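Local coordinates for protein lysine-sensitive aspartokinase 3 (PDB 2J0W) that catalyses the ATP-dependent phosphorylation of L-aspartate to 4-phospho-L-aspartate at the head of lysine biosynthesis and is feedback-inhibited by lysine, at residues I418-G421 with N426-F429; E411-R416 with E437-K442; A19-A24 with R131-Q136. All blocks are in the same frame, centred on the assembly; numbering follows the deposited sequence.

From the N terminus, contact 3 comes first: helix 17-27 meets the turn that follows helix 108-131, closing a loop of 106 residues within the amino acid kinase domain. The other two contacts lie far along the chain in the ACT region, with centres about 46 Å from that of contact 3. Contact 2 joins the connection after helix 402-407 to helix 436-448. Nested inside the loop it closes is contact 1, the hairpin of strands 417-420 and 426-432. Contacts 1 and 2 touch each other where Phe429 CD1 packs on Ile415 CG2 at 4.1 Å, and both reach the second subunit, whereas contact 3 belongs to one chain alone.

Contact 1 of 3, residues I418-G421 with N426-F429; sequences ICYG and NLCF
Leu427 lays its CD1 methyl over one face of the Tyr420 ring, 3.9 Å from the ring centroid and 15° off the normal, a CH-pi contact. Leu427 CG packs against Tyr420 CB and CG, while Asn426 O lies 3.4 Å from Tyr420 CD1 at the ring edge. Tyr420 CG stands anti to the backbone N (chi1 168°), which brings the ring beside Leu427. A serine here would probably leave Leu427 CD1 without its aromatic face and open a gap beside it. Farther along the same face, Ile418 CG1 meets Phe429 CB at 4.2 Å. These strands form an antiparallel beta hairpin of the ACT domain. Its hydrogen-bonded pair is Cys419 and Cys428, with Cys419 N to Cys428 O at 3.1 Å and Cys428 N to Cys419 O at 3.2 Å. Next to Tyr420, a water accepts from Gly421 N and donates to Asn426 O, linking the two backbones. Helix 402-407 packs on Ile418, Leu427 and Phe429, whereas Cys419 and Cys428 face Leu341. Asn426 ND2 is bonded to Glu250 OE1 and to Ser345 OG of the second subunit. Ile418 and Tyr420 pair antiparallel with a strand of that subunit, carrying the sheet across the dimer interface.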
loop_
_atom_site.group_PDB
_atom_site.type_symbol
_atom_site.label_atom_id
_atom_site.label_comp_id
_atom_site.label_asym_id
_atom_site.label_seq_id
_atom_site.Cartn_x
_atom_site.Cartn_y
_atom_site.Cartn_z
ATOM N N ILE A 418 9.106 -1.560 1.324
ATOM C CA ILE A 418 8.771 -2.525 2.338
ATOM C C ILE A 418 7.267 -2.519 2.393
ATOM O O ILE A 418 6.643 -1.484 2.570
ATOM C CB ILE A 418 9.356 -2.161 3.705
ATOM C CG1 ILE A 418 10.860 -1.935 3.569
ATOM C CG2 ILE A 418 9.116 -3.305 4.682
ATOM C CD1 ILE A 418 11.549 -1.650 4.863
ATOM N N CYS A 419 6.677 -3.678 2.188
ATOM C CA CYS A 419 5.238 -3.770 2.212
ATOM C C CYS A 419 4.925 -4.841 3.218
ATOM O O CYS A 419 5.268 -6.013 3.018
ATOM C CB CYS A 419 4.711 -4.150 0.833
ATOM S SG CYS A 419 2.932 -4.170 0.757
ATOM N N TYR A 420 4.286 -4.429 4.311
ATOM C CA TYR A 420 3.950 -5.343 5.392
ATOM C C TYR A 420 2.795 -4.871 6.251
ATOM O O TYR A 420 2.670 -3.678 6.547
ATOM C CB TYR A 420 5.181 -5.542 6.266
ATOM C CG TYR A 420 4.940 -6.228 7.587
ATOM C CD1 TYR A 420 4.321 -7.478 7.651
ATOM C CD2 TYR A 420 5.361 -5.636 8.776
ATOM C CE1 TYR A 420 4.132 -8.120 8.864
ATOM C CE2 TYR A 420 5.177 -6.270 9.994
ATOM C CZ TYR A 420 4.566 -7.511 10.032
ATOM O OH TYR A 420 4.414 -8.143 11.238
ATOM N N GLY A 421 1.955 -5.826 6.651
ATOM C CA GLY A 421 0.815 -5.528 7.504
ATOM C C GLY A 421 -0.516 -6.003 6.973
ATOM O O GLY A 421 -1.486 -6.103 7.715
ATOM N N ASN A 426 3.081 -12.892 5.630
ATOM C CA ASN A 426 4.294 -12.437 4.953
ATOM C C ASN A 426 4.744 -10.997 5.159
ATOM O O ASN A 426 3.970 -10.120 5.549
ATOM C CB ASN A 426 4.142 -12.632 3.451
ATOM C CG ASN A 426 3.419 -11.472 2.801
ATOM O OD1 ASN A 426 3.913 -10.336 2.808
ATOM N ND2 ASN A 426 2.238 -11.740 2.248
ATOM N N LEU A 427 6.011 -10.778 4.823
ATOM C CA LEU A 427 6.642 -9.473 4.889
ATOM C C LEU A 427 7.568 -9.414 3.682
ATOM O O LEU A 427 8.556 -10.150 3.618
ATOM C CB LEU A 427 7.459 -9.332 6.167
ATOM C CG LEU A 427 8.101 -7.957 6.370
ATOM C CD1 LEU A 427 8.390 -7.771 7.842
ATOM C CD2 LEU A 427 9.374 -7.809 5.538
ATOM N N CYS A 428 7.264 -8.549 2.722
ATOM C CA CYS A 428 8.104 -8.465 1.535
ATOM C C CYS A 428 8.824 -7.147 1.411
ATOM O O CYS A 428 8.490 -6.170 2.074
ATOM C CB CYS A 428 7.266 -8.665 0.281
ATOM S SG CYS A 428 6.058 -9.958 0.461
ATOM N N PHE A 429 9.819 -7.133 0.542
ATOM C CA PHE A 429 10.560 -5.922 0.285
ATOM C C PHE A 429 11.431 -6.062 -0.955
ATOM O O PHE A 429 11.757 -7.169 -1.378
ATOM C CB PHE A 429 11.383 -5.532 1.510
ATOM C CG PHE A 429 12.398 -6.545 1.916
ATOM C CD1 PHE A 429 13.719 -6.431 1.498
ATOM C CD2 PHE A 429 12.050 -7.589 2.760
ATOM C CE1 PHE A 429 14.690 -7.346 1.924
ATOM C CE2 PHE A 429 13.009 -8.510 3.193
ATOM C CZ PHE A 429 14.329 -8.388 2.776
HETATM O O HOH W 1 1.605 -8.497 5.557
#

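Contact 2 of 3, residues E411-R416 with E437-K442; sequences EPFNIR and EQVVQK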
loop_
_atom_site.group_PDB
_atom_site.type_symbol
_atom_site.label_atom_id
_atom_site.label_comp_id
_atom_site.label_asym_id
_atom_site.label_seq_id
_atom_site.Cartn_x
_atom_site.Cartn_y
_atom_site.Cartn_z
ATOM N N GLU A 411 21.984 -4.330 6.756
ATOM C CA GLU A 411 22.568 -3.004 6.935
ATOM C C GLU A 411 23.294 -2.532 5.689
ATOM O O GLU A 411 23.077 -1.416 5.220
ATOM C CB GLU A 411 23.533 -2.997 8.120
ATOM C CG GLU A 411 24.415 -1.760 8.191
ATOM C CD GLU A 411 25.317 -1.760 9.401
ATOM O OE1 GLU A 411 25.604 -2.857 9.930
ATOM O OE2 GLU A 411 25.751 -0.664 9.812
ATOM N N PRO A 412 24.167 -3.381 5.135
ATOM C CA PRO A 412 24.937 -3.055 3.931
ATOM C C PRO A 412 24.146 -2.872 2.623
ATOM O O PRO A 412 24.742 -2.605 1.575
ATOM C CB PRO A 412 25.923 -4.220 3.848
ATOM C CG PRO A 412 25.133 -5.363 4.430
ATOM C CD PRO A 412 24.537 -4.714 5.645
ATOM N N PHE A 413 22.820 -2.992 2.682
ATOM C CA PHE A 413 22.003 -2.879 1.474
ATOM C C PHE A 413 21.017 -1.726 1.359
ATOM O O PHE A 413 20.797 -0.967 2.299
ATOM C CB PHE A 413 21.232 -4.176 1.266
ATOM C CG PHE A 413 22.092 -5.394 1.267
ATOM C CD1 PHE A 413 21.876 -6.404 2.198
ATOM C CD2 PHE A 413 23.108 -5.546 0.331
ATOM C CE1 PHE A 413 22.657 -7.554 2.198
ATOM C CE2 PHE A 413 23.896 -6.693 0.323
ATOM C CZ PHE A 413 23.666 -7.702 1.262
ATOM N N ASN A 414 20.416 -1.611 0.181
ATOM C CA ASN A 414 19.433 -0.573 -0.054
ATOM C C ASN A 414 18.052 -1.185 -0.124
ATOM O O ASN A 414 17.712 -1.851 -1.092
ATOM C CB ASN A 414 19.701 0.158 -1.368
ATOM C CG ASN A 414 18.553 1.081 -1.758
ATOM O OD1 ASN A 414 18.296 2.091 -1.100
ATOM N ND2 ASN A 414 17.847 0.724 -2.822
ATOM N N ILE A 415 17.251 -0.987 0.905
ATOM C CA ILE A 415 15.911 -1.515 0.841
ATOM C C ILE A 415 15.116 -0.423 0.150
ATOM O O ILE A 415 15.115 0.725 0.595
ATOM C CB ILE A 415 15.407 -1.810 2.222
ATOM C CG1 ILE A 415 16.420 -2.755 2.867
ATOM C CG2 ILE A 415 14.001 -2.410 2.154
ATOM C CD1 ILE A 415 15.986 -3.385 4.132
ATOM N N ARG A 416 14.465 -0.782 -0.955
ATOM C CA ARG A 416 13.710 0.171 -1.762
ATOM C C ARG A 416 12.221 0.259 -1.473
ATOM O O ARG A 416 11.575 1.282 -1.745
ATOM C CB ARG A 416 13.892 -0.168 -3.238
ATOM C CG ARG A 416 13.112 0.737 -4.180
ATOM C CD ARG A 416 13.696 2.139 -4.225
ATOM N NE ARG A 416 12.946 2.997 -5.141
ATOM C CZ ARG A 416 11.830 3.647 -4.821
ATOM N NH1 ARG A 416 11.330 3.551 -3.595
ATOM N NH2 ARG A 416 11.202 4.376 -5.733
ATOM N N GLU A 437 20.408 -12.385 -4.198
ATOM C CA GLU A 437 20.750 -13.642 -3.541
ATOM C C GLU A 437 21.555 -13.517 -2.249
ATOM O O GLU A 437 21.282 -14.239 -1.284
ATOM C CB GLU A 437 21.461 -14.570 -4.528
ATOM C CG GLU A 437 20.610 -14.914 -5.734
ATOM C CD GLU A 437 21.222 -15.985 -6.605
ATOM O OE1 GLU A 437 22.449 -15.937 -6.843
ATOM O OE2 GLU A 437 20.475 -16.869 -7.069
ATOM N N GLN A 438 22.535 -12.613 -2.214
ATOM C CA GLN A 438 23.333 -12.443 -1.000
ATOM C C GLN A 438 22.408 -12.109 0.186
ATOM O O GLN A 438 22.675 -12.495 1.331
ATOM C CB GLN A 438 24.382 -11.340 -1.179
ATOM C CG GLN A 438 25.380 -11.299 -0.030
ATOM C CD GLN A 438 26.278 -10.071 -0.044
ATOM O OE1 GLN A 438 27.096 -9.878 0.857
ATOM N NE2 GLN A 438 26.125 -9.234 -1.059
ATOM N N VAL A 439 21.319 -11.400 -0.094
ATOM C CA VAL A 439 20.356 -11.055 0.938
ATOM C C VAL A 439 19.640 -12.329 1.385
ATOM O O VAL A 439 19.557 -12.619 2.577
ATOM C CB VAL A 439 19.321 -10.037 0.407
ATOM C CG1 VAL A 439 18.184 -9.857 1.409
ATOM C CG2 VAL A 439 20.001 -8.705 0.147
ATOM N N VAL A 440 19.131 -13.093 0.425
ATOM C CA VAL A 440 18.425 -14.332 0.735
ATOM C C VAL A 440 19.279 -15.233 1.614
ATOM O O VAL A 440 18.786 -15.902 2.529
ATOM C CB VAL A 440 18.077 -15.088 -0.543
ATOM C CG1 VAL A 440 17.389 -16.397 -0.209
ATOM C CG2 VAL A 440 17.196 -14.216 -1.404
ATOM N N GLN A 441 20.573 -15.241 1.323
ATOM C CA GLN A 441 21.515 -16.049 2.072
ATOM C C GLN A 441 21.679 -15.470 3.473
ATOM O O GLN A 441 21.476 -16.170 4.467
ATOM C CB GLN A 441 22.859 -16.080 1.338
ATOM C CG GLN A 441 22.839 -16.897 0.046
ATOM C CD GLN A 441 23.860 -16.418 -0.975
ATOM O OE1 GLN A 441 24.052 -17.047 -2.013
ATOM N NE2 GLN A 441 24.512 -15.293 -0.689
ATOM N N LYS A 442 22.021 -14.189 3.555
ATOM C CA LYS A 442 22.194 -13.578 4.856
ATOM C C LYS A 442 21.012 -13.822 5.780
ATOM O O LYS A 442 21.210 -14.198 6.933
ATOM C CB LYS A 442 22.454 -12.084 4.720
ATOM C CG LYS A 442 23.868 -11.756 4.265
ATOM C CD LYS A 442 24.913 -12.324 5.227
ATOM C CE LYS A 442 26.328 -12.031 4.738
ATOM N NZ LYS A 442 26.527 -10.576 4.444
#
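Gln438 O accepts the helical hydrogen bond of Lys442 N at 2.9 Å, and from this turn of helix 436-448 the Gln438 side chain reaches across to the ring of Phe413. The segments belong to the beta-alpha-beta-beta-alpha run of an ACT domain: 411-416 is the connection from helix 402-407 to strand 417-420, whereas the helix that follows the hairpin carries residues 437-442. No hydrogen bond links them; the contact is made by one aromatic ring held between side chains. With CG anti to its backbone N (chi1 -170°) and the chain extended beyond it, Gln438 spans the distance to the ring and sets its terminal amide at the edge formed by CE2 and CZ. There NE2 lies 3.7 Å from both CE2 and CZ of Phe413, and the amide plane stands 84° from the ring plane, the amide turning its flat side to the ring's edge in an edge-to-face arrangement. One face of the ring is taken by Val439. The other receives Pro412 CG from the preceding residue, 4.0 Å above the plane, so that Phe413 is clasped on two faces and one edge. Val439 also packs on Leu410, and Lys442 on Val409, so more of the connection rests on the same helix. On the dimer side, the backbone of Phe413 is hydrogen-bonded to the second subunit. The Val439 contact is a CH-pi one: CG2 sits 3.8 Å from the ring centroid, 22° off the normal, and is displaced toward the rim, where CE1 of Phe413 is 3.5 Å away.

Contact 3 of 3, residues A19-A24 with R131-Q136; sequences AMNRSA and RERDVQ
Arg133 crosses from a turn to the helix carrying Asn21 and Ala24. From CB its chain sets out with CG anti to the carbonyl carbon (chi1 -57°) and then runs extended from CG to NE, which carries the guanidinium group well clear of its own backbone. NE passes 3.8 Å from Asn21 OD1 without bonding to it. Beyond, the flat group lies over the methyl of Ala24: Ala24 CB sits beneath its centre, 4.2 Å from CZ of Arg133. At the tip, NH2 donates to Asn21 OD1 at 2.9 Å. This bond is bent, with an angle of 140° at the hydrogen, and NH2 lies above the carbonyl plane of the amide. The amide and guanidinium planes are nonetheless only 18° apart, so the two groups are nearly parallel. The other terminal nitrogen, NH1, makes a salt bridge with Asp25 OD1. Arg133 thus meets helix 17-27 at three points: the amide of Asn21, the methyl of Ala24 under its face, and the carboxylate of Asp25, which is likely to balance its charge. The backbone that presents it is a type I beta turn from Arg131 to Asp134, closed by Asp134 N to Arg131 O at 3.0 Å. In the amino acid kinase domain this turn leads from helix 108-131 into strand 137-139, an outermost strand of the large sheet within the chain, while helix 17-27 packs Met20 and Ala24 on helix 108-131.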
loop_
_atom_site.group_PDB
_atom_site.type_symbol
_atom_site.label_atom_id
_atom_site.label_comp_id
_atom_site.label_asym_id
_atom_site.label_seq_id
_atom_site.Cartn_x
_atom_site.Cartn_y
_atom_site.Cartn_z
ATOM N N ALA A 19 14.624 -41.238 -17.498
ATOM C CA ALA A 19 13.823 -40.382 -16.634
ATOM C C ALA A 19 12.348 -40.722 -16.788
ATOM O O ALA A 19 11.608 -40.885 -15.803
ATOM C CB ALA A 19 14.062 -38.923 -17.009
ATOM N N MET A 20 11.928 -40.828 -18.040
ATOM C CA MET A 20 10.545 -41.138 -18.329
ATOM C C MET A 20 10.206 -42.437 -17.626
ATOM O O MET A 20 9.130 -42.578 -17.059
ATOM C CB MET A 20 10.345 -41.256 -19.837
ATOM C CG MET A 20 8.947 -40.909 -20.281
ATOM S SD MET A 20 8.937 -39.970 -21.821
ATOM C CE MET A 20 8.574 -41.219 -22.966
ATOM N N ASN A 21 11.143 -43.381 -17.657
ATOM C CA ASN A 21 10.962 -44.668 -17.000
ATOM C C ASN A 21 10.889 -44.491 -15.472
ATOM O O ASN A 21 9.969 -45.003 -14.817
ATOM C CB ASN A 21 12.109 -45.619 -17.372
ATOM C CG ASN A 21 11.777 -46.504 -18.575
ATOM O OD1 ASN A 21 10.701 -47.113 -18.645
ATOM N ND2 ASN A 21 12.709 -46.594 -19.515
ATOM N N ARG A 22 11.859 -43.781 -14.897
ATOM C CA ARG A 22 11.830 -43.540 -13.457
ATOM C C ARG A 22 10.414 -43.100 -13.102
ATOM O O ARG A 22 9.813 -43.609 -12.155
ATOM C CB ARG A 22 12.801 -42.427 -13.058
ATOM C CG ARG A 22 14.224 -42.865 -12.777
ATOM C CD ARG A 22 15.129 -41.661 -12.517
ATOM N NE ARG A 22 15.990 -41.376 -13.663
ATOM C CZ ARG A 22 16.014 -40.221 -14.327
ATOM N NH1 ARG A 22 15.217 -39.222 -13.965
ATOM N NH2 ARG A 22 16.843 -40.062 -15.354
ATOM N N SER A 23 9.888 -42.160 -13.884
ATOM C CA SER A 23 8.552 -41.630 -13.656
ATOM C C SER A 23 7.456 -42.661 -13.880
ATOM O O SER A 23 6.447 -42.662 -13.179
ATOM C CB SER A 23 8.308 -40.406 -14.550
ATOM O OG SER A 23 9.155 -39.331 -14.178
ATOM N N ALA A 24 7.647 -43.534 -14.858
ATOM C CA ALA A 24 6.647 -44.556 -15.132
ATOM C C ALA A 24 6.589 -45.505 -13.942
ATOM O O ALA A 24 5.507 -45.951 -13.541
ATOM C CB ALA A 24 6.998 -45.321 -16.398
ATOM N N ARG A 131 2.964 -48.881 -22.291
ATOM C CA ARG A 131 2.453 -50.069 -22.971
ATOM C C ARG A 131 3.570 -51.061 -23.295
ATOM O O ARG A 131 3.316 -52.234 -23.563
ATOM C CB ARG A 131 1.715 -49.671 -24.248
ATOM C CG ARG A 131 0.408 -48.999 -23.958
ATOM C CD ARG A 131 -0.358 -48.703 -25.212
ATOM N NE ARG A 131 -1.674 -48.162 -24.897
ATOM C CZ ARG A 131 -2.543 -47.736 -25.806
ATOM N NH1 ARG A 131 -2.236 -47.785 -27.098
ATOM N NH2 ARG A 131 -3.722 -47.261 -25.424
ATOM N N GLU A 132 4.807 -50.581 -23.268
ATOM C CA GLU A 132 5.959 -51.429 -23.537
ATOM C C GLU A 132 6.129 -52.318 -22.305
ATOM O O GLU A 132 7.005 -53.186 -22.255
ATOM C CB GLU A 132 7.207 -50.571 -23.743
ATOM C CG GLU A 132 8.371 -51.299 -24.383
ATOM C CD GLU A 132 9.349 -50.349 -25.054
ATOM O OE1 GLU A 132 10.404 -50.042 -24.453
ATOM O OE2 GLU A 132 9.048 -49.907 -26.184
ATOM N N ARG A 133 5.269 -52.089 -21.313
ATOM C CA ARG A 133 5.271 -52.852 -20.072
ATOM C C ARG A 133 3.935 -53.543 -19.868
ATOM O O ARG A 133 3.594 -53.901 -18.739
ATOM C CB ARG A 133 5.499 -51.944 -18.875
ATOM C CG ARG A 133 6.749 -51.125 -18.910
ATOM C CD ARG A 133 6.883 -50.399 -17.595
ATOM N NE ARG A 133 8.158 -49.708 -17.492
ATOM C CZ ARG A 133 8.647 -49.230 -16.355
ATOM N NH1 ARG A 133 7.958 -49.378 -15.232
ATOM N NH2 ARG A 133 9.819 -48.607 -16.339
ATOM N N ASP A 134 3.175 -53.710 -20.949
ATOM C CA ASP A 134 1.860 -54.356 -20.871
ATOM C C ASP A 134 0.979 -53.639 -19.841
ATOM O O ASP A 134 0.612 -54.209 -18.807
ATOM C CB ASP A 134 2.007 -55.831 -20.475
ATOM C CG ASP A 134 2.345 -56.725 -21.654
ATOM O OD1 ASP A 134 3.252 -56.367 -22.442
ATOM O OD2 ASP A 134 1.709 -57.795 -21.790
ATOM N N VAL A 135 0.638 -52.388 -20.123
ATOM C CA VAL A 135 -0.193 -51.614 -19.223
ATOM C C VAL A 135 -1.303 -50.953 -20.016
ATOM O O VAL A 135 -1.084 -50.456 -21.118
ATOM C CB VAL A 135 0.634 -50.500 -18.516
ATOM C CG1 VAL A 135 -0.236 -49.777 -17.505
ATOM C CG2 VAL A 135 1.859 -51.091 -17.838
ATOM N N GLN A 136 -2.506 -50.981 -19.464
ATOM C CA GLN A 136 -3.629 -50.325 -20.108
ATOM C C GLN A 136 -3.407 -48.837 -19.906
ATOM O O GLN A 136 -3.747 -48.312 -18.853
ATOM C CB GLN A 136 -4.943 -50.728 -19.440
ATOM C CG GLN A 136 -5.495 -52.049 -19.890
ATOM C CD GLN A 136 -5.710 -52.065 -21.377
ATOM O OE1 GLN A 136 -4.782 -52.328 -22.153
ATOM N NE2 GLN A 136 -6.953 -51.762 -21.803
#